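Local coordinates for protein putative aminotransferase (Actinomadura melliaura, PDB 4ZWV) that probably transfers amino groups with pyridoxal 5'-phosphate as cofactor, putatively to a sugar on the route to the aminopentose of the indolocarbazole AT2433, at residues 52-57 / 61-66; 200-205 / 209-214; 66-71 / 179-184; 85-90 / 127-132; 36-41 / 192-197. All blocks are in the same frame, centred on the assembly; numbering follows the deposited sequence.

Contact 1: residues 52-57 / 61-66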
# COMPACT_ATOMS: atom_id res chain seq x y z
N VAL A 52 5.58 12.11 -8.68
CA VAL A 52 4.69 10.97 -8.81
C VAL A 52 4.00 10.73 -7.48
O VAL A 52 4.64 10.33 -6.51
CB VAL A 52 5.49 9.72 -9.24
CG1 VAL A 52 4.61 8.50 -9.31
CG2 VAL A 52 6.18 10.00 -10.59
N SER A 53 2.69 10.99 -7.41
CA SER A 53 1.97 10.71 -6.17
C SER A 53 1.86 9.21 -5.94
O SER A 53 1.72 8.42 -6.88
CB SER A 53 0.58 11.36 -6.17
OG SER A 53 -0.22 10.88 -7.24
N VAL A 54 1.93 8.83 -4.67
CA VAL A 54 1.89 7.44 -4.28
C VAL A 54 1.03 7.26 -3.03
O VAL A 54 0.62 8.23 -2.40
CB VAL A 54 3.32 6.88 -4.03
CG1 VAL A 54 4.08 6.76 -5.34
CG2 VAL A 54 4.08 7.74 -3.03
N HIS A 55 0.75 6.01 -2.68
CA HIS A 55 -0.12 5.65 -1.56
C HIS A 55 0.36 6.17 -0.20
O HIS A 55 -0.45 6.52 0.66
CB HIS A 55 -0.24 4.11 -1.54
CG HIS A 55 -0.48 3.51 -0.19
ND1 HIS A 55 0.46 2.74 0.45
CD2 HIS A 55 -1.56 3.54 0.63
CE1 HIS A 55 -0.02 2.33 1.61
NE2 HIS A 55 -1.25 2.80 1.74
N SER A 56 1.67 6.18 -0.02
CA SER A 56 2.29 6.49 1.26
C SER A 56 3.76 6.72 1.00
O SER A 56 4.28 6.34 -0.05
CB SER A 56 2.10 5.34 2.25
OG SER A 56 2.73 4.17 1.75
N GLY A 57 4.44 7.29 1.98
CA GLY A 57 5.89 7.39 1.92
C GLY A 57 6.50 6.01 1.79
O GLY A 57 7.46 5.81 1.04
N LEU A 61 9.03 4.67 -1.11
CA LEU A 61 10.35 4.06 -0.89
C LEU A 61 10.45 2.70 -1.59
O LEU A 61 11.46 2.38 -2.20
CB LEU A 61 10.62 3.89 0.61
CG LEU A 61 10.86 5.18 1.40
CD1 LEU A 61 10.82 4.89 2.90
CD2 LEU A 61 12.20 5.81 1.00
N CYS A 62 9.38 1.90 -1.51
CA CYS A 62 9.37 0.60 -2.18
C CYS A 62 9.51 0.76 -3.68
O CYS A 62 10.29 0.05 -4.33
CB CYS A 62 8.08 -0.15 -1.87
SG CYS A 62 7.94 -0.66 -0.13
N LEU A 63 8.77 1.71 -4.24
CA LEU A 63 8.85 1.98 -5.67
C LEU A 63 10.24 2.49 -6.06
O LEU A 63 10.81 2.03 -7.05
CB LEU A 63 7.78 2.99 -6.08
CG LEU A 63 7.78 3.49 -7.52
CD1 LEU A 63 7.75 2.32 -8.50
CD2 LEU A 63 6.56 4.37 -7.73
N ALA A 64 10.81 3.40 -5.27
CA ALA A 64 12.15 3.91 -5.58
C ALA A 64 13.18 2.77 -5.64
O ALA A 64 14.01 2.72 -6.55
CB ALA A 64 12.56 4.96 -4.55
N LEU A 65 13.10 1.84 -4.68
CA LEU A 65 14.03 0.71 -4.66
C LEU A 65 13.81 -0.19 -5.88
O LEU A 65 14.76 -0.72 -6.45
CB LEU A 65 13.88 -0.07 -3.36
CG LEU A 65 14.47 0.62 -2.13
CD1 LEU A 65 13.92 -0.05 -0.87
CD2 LEU A 65 15.99 0.56 -2.14
N ARG A 66 12.56 -0.39 -6.28
CA ARG A 66 12.31 -1.24 -7.44
C ARG A 66 12.86 -0.62 -8.72
O ARG A 66 13.24 -1.33 -9.65
CB ARG A 66 10.82 -1.54 -7.61
CG ARG A 66 10.22 -2.38 -6.49
CD ARG A 66 10.73 -3.82 -6.48
NE ARG A 66 10.23 -4.55 -5.32
CZ ARG A 66 10.40 -5.86 -5.10
NH1 ARG A 66 9.90 -6.42 -4.00
NH2 ARG A 66 11.05 -6.60 -5.99
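Gly57 and Leu61 are joined by the first-turn bond of helix 57-66: Leu61 N donates to Gly57 O at 2.9 Å, with an N-H...O angle of 157°. The side chain of Leu61 crowds the same carbonyl, its CG lying 3.5 Å from Gly57 O, so that this buried oxygen is bonded by an amide and flanked by hydrocarbon. Two residues further on, Leu63 turns toward strand 51-54 and its CD2 meets Val54 CG1 at 4.2 Å. Having CG anti to the backbone N (chi1 175°) carries the Leu63 branch across to the strand. Branched aliphatic residues suit this strand-to-helix interface, which is buried and has no polar pair between side chains. Further out, Ser56 is the N-cap, its OG bonded to Ser59 N, a cap that closes off the first turn of the helix. Gly57 lies close to Ser185, where glycine adds no side-chain bulk, and its N bonds the phosphate oxygen OP1 of the pyridoxal phosphate-lysine at position 190. Gly57 is a known cofactor-binding residue. The capped helix start thus presents the Gly57 N-H to the cofactor phosphate, whose negative charge the helix end would probably help to stabilise.

Contact 2: residues 200-205 / 209-214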
# COMPACT_ATOMS: atom_id res chain seq x y z
N LEU A 200 6.87 10.65 -4.77
CA LEU A 200 8.20 10.28 -5.25
C LEU A 200 8.62 11.29 -6.29
O LEU A 200 7.90 11.50 -7.28
CB LEU A 200 8.17 8.87 -5.84
CG LEU A 200 9.44 8.43 -6.57
CD1 LEU A 200 10.63 8.37 -5.60
CD2 LEU A 200 9.18 7.06 -7.19
N THR A 201 9.76 11.95 -6.08
CA THR A 201 10.26 12.87 -7.09
C THR A 201 11.47 12.23 -7.76
O THR A 201 12.23 11.52 -7.11
CB THR A 201 10.63 14.25 -6.52
OG1 THR A 201 11.83 14.17 -5.74
CG2 THR A 201 9.50 14.81 -5.66
N LEU A 202 11.61 12.49 -9.06
CA LEU A 202 12.67 11.88 -9.86
C LEU A 202 13.59 12.94 -10.44
O LEU A 202 13.14 14.04 -10.79
CB LEU A 202 12.09 11.04 -11.01
CG LEU A 202 11.21 9.83 -10.69
CD1 LEU A 202 11.83 8.96 -9.61
CD2 LEU A 202 9.79 10.26 -10.30
N PRO A 203 14.87 12.60 -10.58
CA PRO A 203 15.85 13.53 -11.15
C PRO A 203 15.94 13.50 -12.68
O PRO A 203 16.64 14.33 -13.27
CB PRO A 203 17.16 13.06 -10.52
CG PRO A 203 16.97 11.60 -10.31
CD PRO A 203 15.51 11.44 -9.93
N GLY A 204 15.26 12.55 -13.31
CA GLY A 204 15.31 12.44 -14.76
C GLY A 204 14.05 11.85 -15.36
O GLY A 204 13.25 11.20 -14.67
N ASP A 205 13.89 12.04 -16.67
CA ASP A 205 12.68 11.67 -17.38
C ASP A 205 12.44 10.16 -17.45
O ASP A 205 11.29 9.72 -17.34
CB ASP A 205 12.71 12.25 -18.79
CG ASP A 205 12.44 13.74 -18.80
OD1 ASP A 205 11.98 14.27 -17.76
OD2 ASP A 205 12.71 14.39 -19.83
N GLU A 209 9.05 8.31 -16.12
CA GLU A 209 8.11 7.53 -16.92
C GLU A 209 7.93 6.12 -16.35
O GLU A 209 6.80 5.61 -16.30
CB GLU A 209 8.55 7.47 -18.38
CG GLU A 209 8.55 8.83 -19.09
CD GLU A 209 7.15 9.37 -19.37
OE1 GLU A 209 6.17 8.60 -19.30
OE2 GLU A 209 7.04 10.58 -19.67
N ARG A 210 9.02 5.49 -15.90
CA ARG A 210 8.92 4.16 -15.29
C ARG A 210 8.13 4.20 -13.99
O ARG A 210 7.32 3.30 -13.71
CB ARG A 210 10.31 3.57 -15.04
CG ARG A 210 11.09 3.29 -16.31
CD ARG A 210 12.50 2.83 -15.98
NE ARG A 210 12.47 1.58 -15.23
CZ ARG A 210 13.26 1.27 -14.21
NH1 ARG A 210 14.19 2.13 -13.80
NH2 ARG A 210 13.13 0.10 -13.60
N ALA A 211 8.33 5.25 -13.20
CA ALA A 211 7.61 5.39 -11.94
C ALA A 211 6.11 5.53 -12.14
O ALA A 211 5.33 4.95 -11.40
CB ALA A 211 8.13 6.61 -11.15
N MSE A 212 5.72 6.30 -13.16
CA MSE A 212 4.31 6.50 -13.45
C MSE A 212 3.61 5.23 -13.90
O MSE A 212 2.41 5.07 -13.68
CB MSE A 212 4.13 7.58 -14.51
CG MSE A 212 4.41 8.96 -13.98
SE MSE A 212 3.91 10.29 -15.29
CE MSE A 212 5.41 10.10 -16.48
N LEU A 213 4.35 4.35 -14.55
CA LEU A 213 3.81 3.05 -14.92
C LEU A 213 3.78 2.08 -13.74
O LEU A 213 2.75 1.45 -13.45
CB LEU A 213 4.61 2.43 -16.08
CG LEU A 213 4.37 3.03 -17.46
CD1 LEU A 213 5.44 2.53 -18.42
CD2 LEU A 213 2.99 2.66 -17.96
N ARG A 214 4.91 1.94 -13.06
CA ARG A 214 5.03 0.90 -12.05
C ARG A 214 4.25 1.20 -10.77
O ARG A 214 3.99 0.28 -10.00
CB ARG A 214 6.50 0.64 -11.72
CG ARG A 214 7.31 0.17 -12.93
CD ARG A 214 8.69 -0.32 -12.52
NE ARG A 214 8.59 -1.65 -11.94
CZ ARG A 214 9.62 -2.42 -11.59
NH1 ARG A 214 10.86 -1.99 -11.77
NH2 ARG A 214 9.41 -3.62 -11.07
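Leu200 and Leu202 meet Ala211 where the chain leaves strand 198-201, turns, and folds back as helix 205-214 against the seven-stranded mixed sheet of the large domain, the core of the fold type I aminotransferases. The apolar part is small and shared. Ala211 CB touches two leucine methyl groups, both on its sheet-facing side, 4.1 Å from Leu200 CD2 and 4.1 Å from Leu202 CD2. A small methyl at this position of the helix lets it lie close to the sheet, while the long leucines span the remaining distance. Leu200 has CG anti to its backbone N (chi1 171°), whereas Leu202 places CG beside the N (chi1 -62°); this difference brings two CD2 atoms from different points of the chain onto one alanine. Of polar kind is the backbone of the turn. Gly204, at the N-cap position, precedes the helix, and the acidic Asp205 suits its solvent-exposed first turn. Beyond the two segments, Leu202 O is bonded by Arg50 NE and Asn48 ND2, and Arg210 NE forms a salt bridge with Glu234. The first helical turn is closed by Glu209 N, which donates to Asp205 O at 2.9 Å with an N-H...O angle of 161°.

Contact 3: residues 66-71 / 179-184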
# COMPACT_ATOMS: atom_id res chain seq x y z
N ARG A 66 12.56 -0.39 -6.28
CA ARG A 66 12.31 -1.24 -7.44
C ARG A 66 12.86 -0.62 -8.72
O ARG A 66 13.24 -1.33 -9.65
CB ARG A 66 10.82 -1.54 -7.61
CG ARG A 66 10.22 -2.38 -6.49
CD ARG A 66 10.73 -3.82 -6.48
NE ARG A 66 10.23 -4.55 -5.32
CZ ARG A 66 10.40 -5.86 -5.10
NH1 ARG A 66 9.90 -6.42 -4.00
NH2 ARG A 66 11.05 -6.60 -5.99
N LEU A 67 12.93 0.71 -8.76
CA LEU A 67 13.41 1.40 -9.97
C LEU A 67 14.93 1.29 -10.18
O LEU A 67 15.44 1.63 -11.25
CB LEU A 67 13.00 2.88 -9.92
CG LEU A 67 11.49 3.11 -10.07
CD1 LEU A 67 11.14 4.54 -9.73
CD2 LEU A 67 11.03 2.80 -11.49
N LEU A 68 15.64 0.80 -9.17
CA LEU A 68 17.09 0.73 -9.25
C LEU A 68 17.54 -0.31 -10.25
O LEU A 68 16.95 -1.37 -10.35
CB LEU A 68 17.71 0.44 -7.89
CG LEU A 68 17.44 1.54 -6.87
CD1 LEU A 68 18.16 1.20 -5.59
CD2 LEU A 68 17.88 2.90 -7.42
N ASP A 69 18.59 0.04 -10.98
CA ASP A 69 19.24 -0.87 -11.92
C ASP A 69 20.59 -1.29 -11.35
O ASP A 69 21.57 -0.55 -11.42
CB ASP A 69 19.41 -0.20 -13.28
CG ASP A 69 20.16 -1.07 -14.27
OD1 ASP A 69 20.13 -2.31 -14.14
OD2 ASP A 69 20.80 -0.50 -15.18
N ALA A 70 20.63 -2.48 -10.76
CA ALA A 70 21.87 -3.02 -10.23
C ALA A 70 21.77 -4.54 -10.18
O ALA A 70 20.67 -5.08 -9.99
CB ALA A 70 22.15 -2.44 -8.85
N PRO A 71 22.91 -5.24 -10.36
CA PRO A 71 22.92 -6.70 -10.32
C PRO A 71 22.54 -7.23 -8.94
O PRO A 71 22.73 -6.54 -7.94
CB PRO A 71 24.37 -7.05 -10.68
CG PRO A 71 25.15 -5.86 -10.23
CD PRO A 71 24.26 -4.68 -10.52
N GLY A 179 19.20 16.07 -7.38
CA GLY A 179 19.70 15.02 -8.26
C GLY A 179 19.44 13.59 -7.80
O GLY A 179 19.85 12.64 -8.48
N ASN A 180 18.80 13.44 -6.64
CA ASN A 180 18.43 12.13 -6.11
C ASN A 180 16.92 11.95 -6.13
O ASN A 180 16.17 12.93 -6.04
CB ASN A 180 18.90 11.93 -4.67
CG ASN A 180 20.35 12.27 -4.48
OD1 ASN A 180 21.21 11.77 -5.19
ND2 ASN A 180 20.62 13.14 -3.50
N MSE A 181 16.49 10.70 -6.21
CA MSE A 181 15.09 10.39 -5.92
C MSE A 181 14.78 10.79 -4.50
O MSE A 181 15.58 10.55 -3.59
CB MSE A 181 14.80 8.90 -6.13
CG MSE A 181 14.86 8.48 -7.59
SE MSE A 181 14.15 6.70 -7.85
CE MSE A 181 15.76 5.73 -7.39
N CYS A 182 13.60 11.38 -4.30
CA CYS A 182 13.15 11.81 -2.98
C CYS A 182 11.78 11.25 -2.71
O CYS A 182 10.96 11.17 -3.63
CB CYS A 182 13.07 13.32 -2.87
SG CYS A 182 14.66 14.11 -2.96
N VAL A 183 11.52 10.89 -1.47
CA VAL A 183 10.18 10.44 -1.08
C VAL A 183 9.64 11.28 0.06
O VAL A 183 10.23 11.33 1.14
CB VAL A 183 10.13 8.95 -0.66
CG1 VAL A 183 8.67 8.55 -0.32
CG2 VAL A 183 10.70 8.05 -1.77
N PHE A 184 8.54 11.97 -0.21
CA PHE A 184 7.83 12.72 0.82
C PHE A 184 6.66 11.90 1.36
O PHE A 184 6.14 11.05 0.65
CB PHE A 184 7.32 14.04 0.25
CG PHE A 184 8.41 14.97 -0.17
CD1 PHE A 184 8.92 14.93 -1.47
CD2 PHE A 184 8.95 15.88 0.73
CE1 PHE A 184 9.94 15.80 -1.86
CE2 PHE A 184 9.97 16.75 0.34
CZ PHE A 184 10.46 16.72 -0.95
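Leu67 and Met181 mark the nearest backbone approach, with CA atoms 10.0 Å apart, a spacing bridged wholly by side chains. The contact sets the loop that follows helix 57-66 against strand 181-185, an inner strand of the mixed sheet in this fold type I domain. Met181, modelled as selenomethionine, supplies one side alone. Its CB points toward the loop, and the unbranched chain runs out until it bends at the selenium (chi3 -84°), turning the terminal methyl to Leu68. There Met181 CE lies 3.5 Å from Leu68 CD2, the two side chains crossing at a slant. Leucine at 68 is apt because its CB does not face the strand, yet the chain is long enough for its methyl to reach it. Leu67 does face the strand and packs on Leu200, Leu207 and Ala211 as well, filling the gap between sheet and helix 205-214. The flexible selenoether chain adapts easily to two leucines next to each other in the loop, one met by the selenium and the other by the methyl. No hydrogen bond links the segments, but Leu67 O accepts one from Arg210 NH1. Further back along the Met181 chain, the selenium atom SE rests 4.2 Å from Leu67 CD1.

Contact 4: residues 85-90 / 127-132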
# COMPACT_ATOMS: atom_id res chain seq x y z
N GLU A 85 10.60 2.85 11.16
CA GLU A 85 10.86 1.50 10.66
C GLU A 85 10.61 1.34 9.16
O GLU A 85 11.27 0.53 8.51
CB GLU A 85 10.00 0.48 11.43
CG GLU A 85 10.55 0.09 12.80
CD GLU A 85 10.22 1.09 13.91
OE1 GLU A 85 9.62 2.16 13.63
OE2 GLU A 85 10.56 0.79 15.07
N ALA A 86 9.68 2.11 8.61
CA ALA A 86 9.38 2.04 7.18
C ALA A 86 10.62 2.16 6.30
O ALA A 86 10.73 1.46 5.30
CB ALA A 86 8.39 3.13 6.80
N THR A 87 11.54 3.05 6.67
CA THR A 87 12.75 3.28 5.88
C THR A 87 13.49 1.98 5.65
O THR A 87 13.91 1.64 4.54
CB THR A 87 13.70 4.25 6.60
OG1 THR A 87 12.99 5.45 6.92
CG2 THR A 87 14.90 4.57 5.71
N ASN A 88 13.63 1.22 6.72
CA ASN A 88 14.44 0.01 6.68
C ASN A 88 13.65 -1.22 6.31
O ASN A 88 14.19 -2.13 5.67
CB ASN A 88 15.14 -0.15 8.03
CG ASN A 88 16.19 0.91 8.21
OD1 ASN A 88 17.00 1.09 7.32
ND2 ASN A 88 16.13 1.68 9.31
N TRP A 89 12.37 -1.28 6.67
CA TRP A 89 11.62 -2.46 6.27
C TRP A 89 11.38 -2.48 4.76
O TRP A 89 11.26 -3.55 4.17
CB TRP A 89 10.29 -2.54 7.03
CG TRP A 89 10.37 -2.78 8.55
CD1 TRP A 89 9.29 -2.85 9.38
CD2 TRP A 89 11.54 -2.98 9.40
NE1 TRP A 89 9.69 -3.08 10.67
CE2 TRP A 89 11.06 -3.15 10.72
CE3 TRP A 89 12.93 -3.02 9.18
CZ2 TRP A 89 11.91 -3.37 11.81
CZ3 TRP A 89 13.78 -3.23 10.28
CH2 TRP A 89 13.27 -3.40 11.57
N ALA A 90 11.32 -1.30 4.13
CA ALA A 90 11.24 -1.25 2.67
C ALA A 90 12.43 -1.96 2.03
O ALA A 90 12.27 -2.64 1.00
CB ALA A 90 11.17 0.21 2.19
N ILE A 127 20.08 4.90 1.48
CA ILE A 127 18.91 5.70 1.83
C ILE A 127 19.34 6.69 2.89
O ILE A 127 19.88 6.30 3.93
CB ILE A 127 17.72 4.85 2.34
CG1 ILE A 127 17.31 3.83 1.26
CG2 ILE A 127 16.55 5.75 2.69
CD1 ILE A 127 16.07 3.00 1.63
N VAL A 128 19.16 7.98 2.62
CA VAL A 128 19.52 8.99 3.61
C VAL A 128 18.24 9.63 4.13
O VAL A 128 17.33 9.93 3.35
CB VAL A 128 20.49 10.06 3.06
CG1 VAL A 128 21.80 9.40 2.60
CG2 VAL A 128 19.88 10.86 1.94
N VAL A 129 18.16 9.78 5.44
CA VAL A 129 16.95 10.30 6.07
C VAL A 129 17.19 11.69 6.64
O VAL A 129 18.10 11.88 7.45
CB VAL A 129 16.45 9.36 7.19
CG1 VAL A 129 15.16 9.91 7.80
CG2 VAL A 129 16.20 7.97 6.64
N HIS A 130 16.39 12.65 6.19
CA HIS A 130 16.46 14.01 6.74
C HIS A 130 15.69 14.01 8.06
O HIS A 130 14.58 14.53 8.18
CB HIS A 130 15.88 15.01 5.75
CG HIS A 130 16.53 14.97 4.40
ND1 HIS A 130 17.85 15.34 4.18
CD2 HIS A 130 16.03 14.63 3.18
CE1 HIS A 130 18.13 15.22 2.90
NE2 HIS A 130 17.05 14.79 2.27
N TRP A 131 16.33 13.40 9.06
CA TRP A 131 15.66 13.00 10.29
C TRP A 131 15.17 14.18 11.12
O TRP A 131 15.91 15.13 11.36
CB TRP A 131 16.63 12.13 11.10
CG TRP A 131 16.08 11.58 12.39
CD1 TRP A 131 16.56 11.81 13.65
CD2 TRP A 131 14.96 10.71 12.53
NE1 TRP A 131 15.80 11.12 14.57
CE2 TRP A 131 14.81 10.44 13.91
CE3 TRP A 131 14.06 10.13 11.63
CZ2 TRP A 131 13.80 9.61 14.40
CZ3 TRP A 131 13.05 9.31 12.13
CH2 TRP A 131 12.94 9.05 13.50
N THR A 132 13.90 14.09 11.53
CA THR A 132 13.15 15.14 12.25
C THR A 132 13.01 16.44 11.46
O THR A 132 12.52 17.44 11.99
CB THR A 132 13.74 15.47 13.66
OG1 THR A 132 14.95 16.24 13.54
CG2 THR A 132 14.00 14.20 14.45
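Thr87 of helix 85-93 rests its methyl group on Ile127 and Val129 of strand 123-129 together, and almost everything in the contact passes through that one side chain. Its CG2 lies 3.6 Å from Ile127 CG2 and 3.8 Å from Val129 CG2. The two strand residues are separated by Val128, which points away from the helix, so Ile127 and Val129 offer their branches on the same side of the sheet. Thr87 and Ile127 run past one another in opposite directions, while Thr87 meets Val129 at a slant.

Threonine suits the place because its two branches do different work. With CG2 anti to the backbone N, the methyl is sent to the strand, and OG1, beside the N, is left to bond Asp161 OD2 and Thr83 OG1. Thr87 OG1 is therefore satisfied in a buried setting, and it passes Val129 CG2 at 4.1 Å. Beta-branched Ile127 and Val129 favour extended backbone and present compact methyl groups. Ile127 CD1 also lies 3.9 Å from Thr87 O, a carbonyl buried here that finds no hydrogen-bonding partner in the model.

Within the sheet, strand 123-129 runs between strands 76-79 and 157-161, with backbone bonds to Leu78 and Ile159. Helix 85-93 lies over it and against helix 57-66, where Ala90 packs on Leu61, Cys62 and Leu65; Trp89 NE1 bonds Tyr217 O of the second subunit, so the helix joins this core to the dimer interface.

Contact 5: residues 36-41 / 192-197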
# COMPACT_ATOMS: atom_id res chain seq x y z
N ALA A 36 -4.13 14.51 -10.53
CA ALA A 36 -3.43 15.37 -11.49
C ALA A 36 -3.29 16.80 -10.97
O ALA A 36 -2.22 17.40 -11.08
CB ALA A 36 -4.15 15.36 -12.83
N GLU A 37 -4.36 17.32 -10.37
CA GLU A 37 -4.36 18.67 -9.81
C GLU A 37 -3.35 18.80 -8.67
O GLU A 37 -2.60 19.77 -8.58
CB GLU A 37 -5.77 19.03 -9.32
CG GLU A 37 -5.90 20.45 -8.77
CD GLU A 37 -7.26 20.77 -8.19
OE1 GLU A 37 -8.18 19.92 -8.27
OE2 GLU A 37 -7.42 21.88 -7.64
N PHE A 38 -3.33 17.80 -7.79
CA PHE A 38 -2.43 17.79 -6.66
C PHE A 38 -0.97 17.69 -7.11
O PHE A 38 -0.11 18.43 -6.63
CB PHE A 38 -2.82 16.62 -5.74
CG PHE A 38 -2.12 16.59 -4.41
CD1 PHE A 38 -2.02 17.72 -3.63
CD2 PHE A 38 -1.60 15.39 -3.93
CE1 PHE A 38 -1.39 17.67 -2.40
CE2 PHE A 38 -0.97 15.34 -2.69
CZ PHE A 38 -0.86 16.49 -1.92
N GLU A 39 -0.70 16.79 -8.06
CA GLU A 39 0.66 16.67 -8.59
C GLU A 39 1.14 17.97 -9.22
O GLU A 39 2.28 18.37 -9.00
CB GLU A 39 0.73 15.53 -9.61
CG GLU A 39 0.72 14.17 -8.93
CD GLU A 39 0.69 13.03 -9.93
OE1 GLU A 39 0.46 13.30 -11.12
OE2 GLU A 39 0.89 11.86 -9.51
N SER A 40 0.27 18.64 -9.98
CA SER A 40 0.64 19.92 -10.59
C SER A 40 0.97 20.97 -9.53
O SER A 40 1.95 21.72 -9.67
CB SER A 40 -0.49 20.43 -11.49
OG SER A 40 -0.57 19.66 -12.68
N ALA A 41 0.17 21.02 -8.48
CA ALA A 41 0.40 21.99 -7.41
C ALA A 41 1.72 21.71 -6.68
O ALA A 41 2.47 22.63 -6.35
CB ALA A 41 -0.77 21.97 -6.42
N LEU A 192 2.19 18.07 5.72
CA LEU A 192 1.14 18.11 4.72
C LEU A 192 0.50 16.74 4.71
O LEU A 192 1.18 15.76 4.44
CB LEU A 192 1.71 18.45 3.34
CG LEU A 192 0.69 18.37 2.20
CD1 LEU A 192 -0.44 19.36 2.44
CD2 LEU A 192 1.38 18.64 0.87
N THR A 193 -0.79 16.65 5.02
CA THR A 193 -1.40 15.32 4.99
C THR A 193 -2.52 15.14 3.97
O THR A 193 -3.29 16.06 3.66
CB THR A 193 -1.94 14.89 6.39
OG1 THR A 193 -2.34 13.51 6.34
CG2 THR A 193 -3.12 15.72 6.82
N CYS A 194 -2.58 13.92 3.44
CA CYS A 194 -3.66 13.46 2.58
C CYS A 194 -4.50 12.42 3.30
O CYS A 194 -5.30 11.73 2.68
CB CYS A 194 -3.11 12.81 1.30
SG CYS A 194 -2.13 13.90 0.28
N GLY A 195 -4.29 12.31 4.61
CA GLY A 195 -4.76 11.16 5.37
C GLY A 195 -3.67 10.13 5.30
O GLY A 195 -2.98 9.85 6.29
N ASP A 196 -3.51 9.55 4.12
CA ASP A 196 -2.30 8.84 3.76
C ASP A 196 -1.95 9.24 2.35
O ASP A 196 -2.83 9.51 1.53
CB ASP A 196 -2.46 7.31 3.86
CG ASP A 196 -2.24 6.79 5.26
OD1 ASP A 196 -1.15 7.02 5.83
OD2 ASP A 196 -3.15 6.13 5.79
N GLY A 197 -0.65 9.27 2.07
CA GLY A 197 -0.19 9.62 0.74
C GLY A 197 1.30 9.86 0.78
O GLY A 197 1.91 9.89 1.85
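Phe38 reaches from helix 33-46 to the loop 192-197, where Cys194 and Leu192 receive its ring. The sulfur-aromatic part is the closer one. Cys194 SG lies 3.5 Å from Phe38 CE2 and 3.6 Å from CZ, and 4.4 Å from the ring centroid; at 53° off the ring normal the approach is oblique. The apolar part comes from Leu192, whose CD2 stands at the ring edge, near its plane, 4.2 Å from Phe38 CZ. Phe38 gains its reach by holding CG anti to the backbone N (chi1 -171°), which turns the ring toward the loop. A large flat residue suits a helix this far from the loop, and small polarisable cysteine lets the ring come close to the loop backbone.

Polar bonds shape the loop, within it and to its neighbours, and none crosses the contact. Thr193, whose CB points away from the helix, forms an ST turn: Gly195 N donates to Thr193 OG1 at 2.9 Å, and OG1 also bonds Phe186 O. The backbone angles of Gly195, phi positive, by themselves call for glycine. Asn252 and Asn245 of helix 243-273 bond Thr193 O and Cys194 O.

Directional bonds thus shape the loop, which follows the cofactor-bearing lysine position, whereas its grip on helix 33-46 rests on dispersion and polarisable sulfur, forces that demand close fit but no exact angle.

All five contacts are essentially buried, although contact 2 has an exposed edge at the start of its helix. Contacts 1 to 4 all reach the same mixed sheet, and contacts 1, 2 and 3 interlock: Val52 N pairs with Leu200 O at 2.8 Å, and Thr201 N with Cys182 O at 2.8 Å. Contact 4 lies further along the sheet and meets contact 1 between two helices. Contact 5 stands off the sheet, tied to contact 1 by a probable hydrogen bond between Ser53 OG and Glu39 OE2. Contacts 1 and 2 each combine a helix-starting backbone bond with aliphatic packing; contacts 3 and 4 cross by side-chain packing without a hydrogen bond, and contact 5 adds sulfur against a ring.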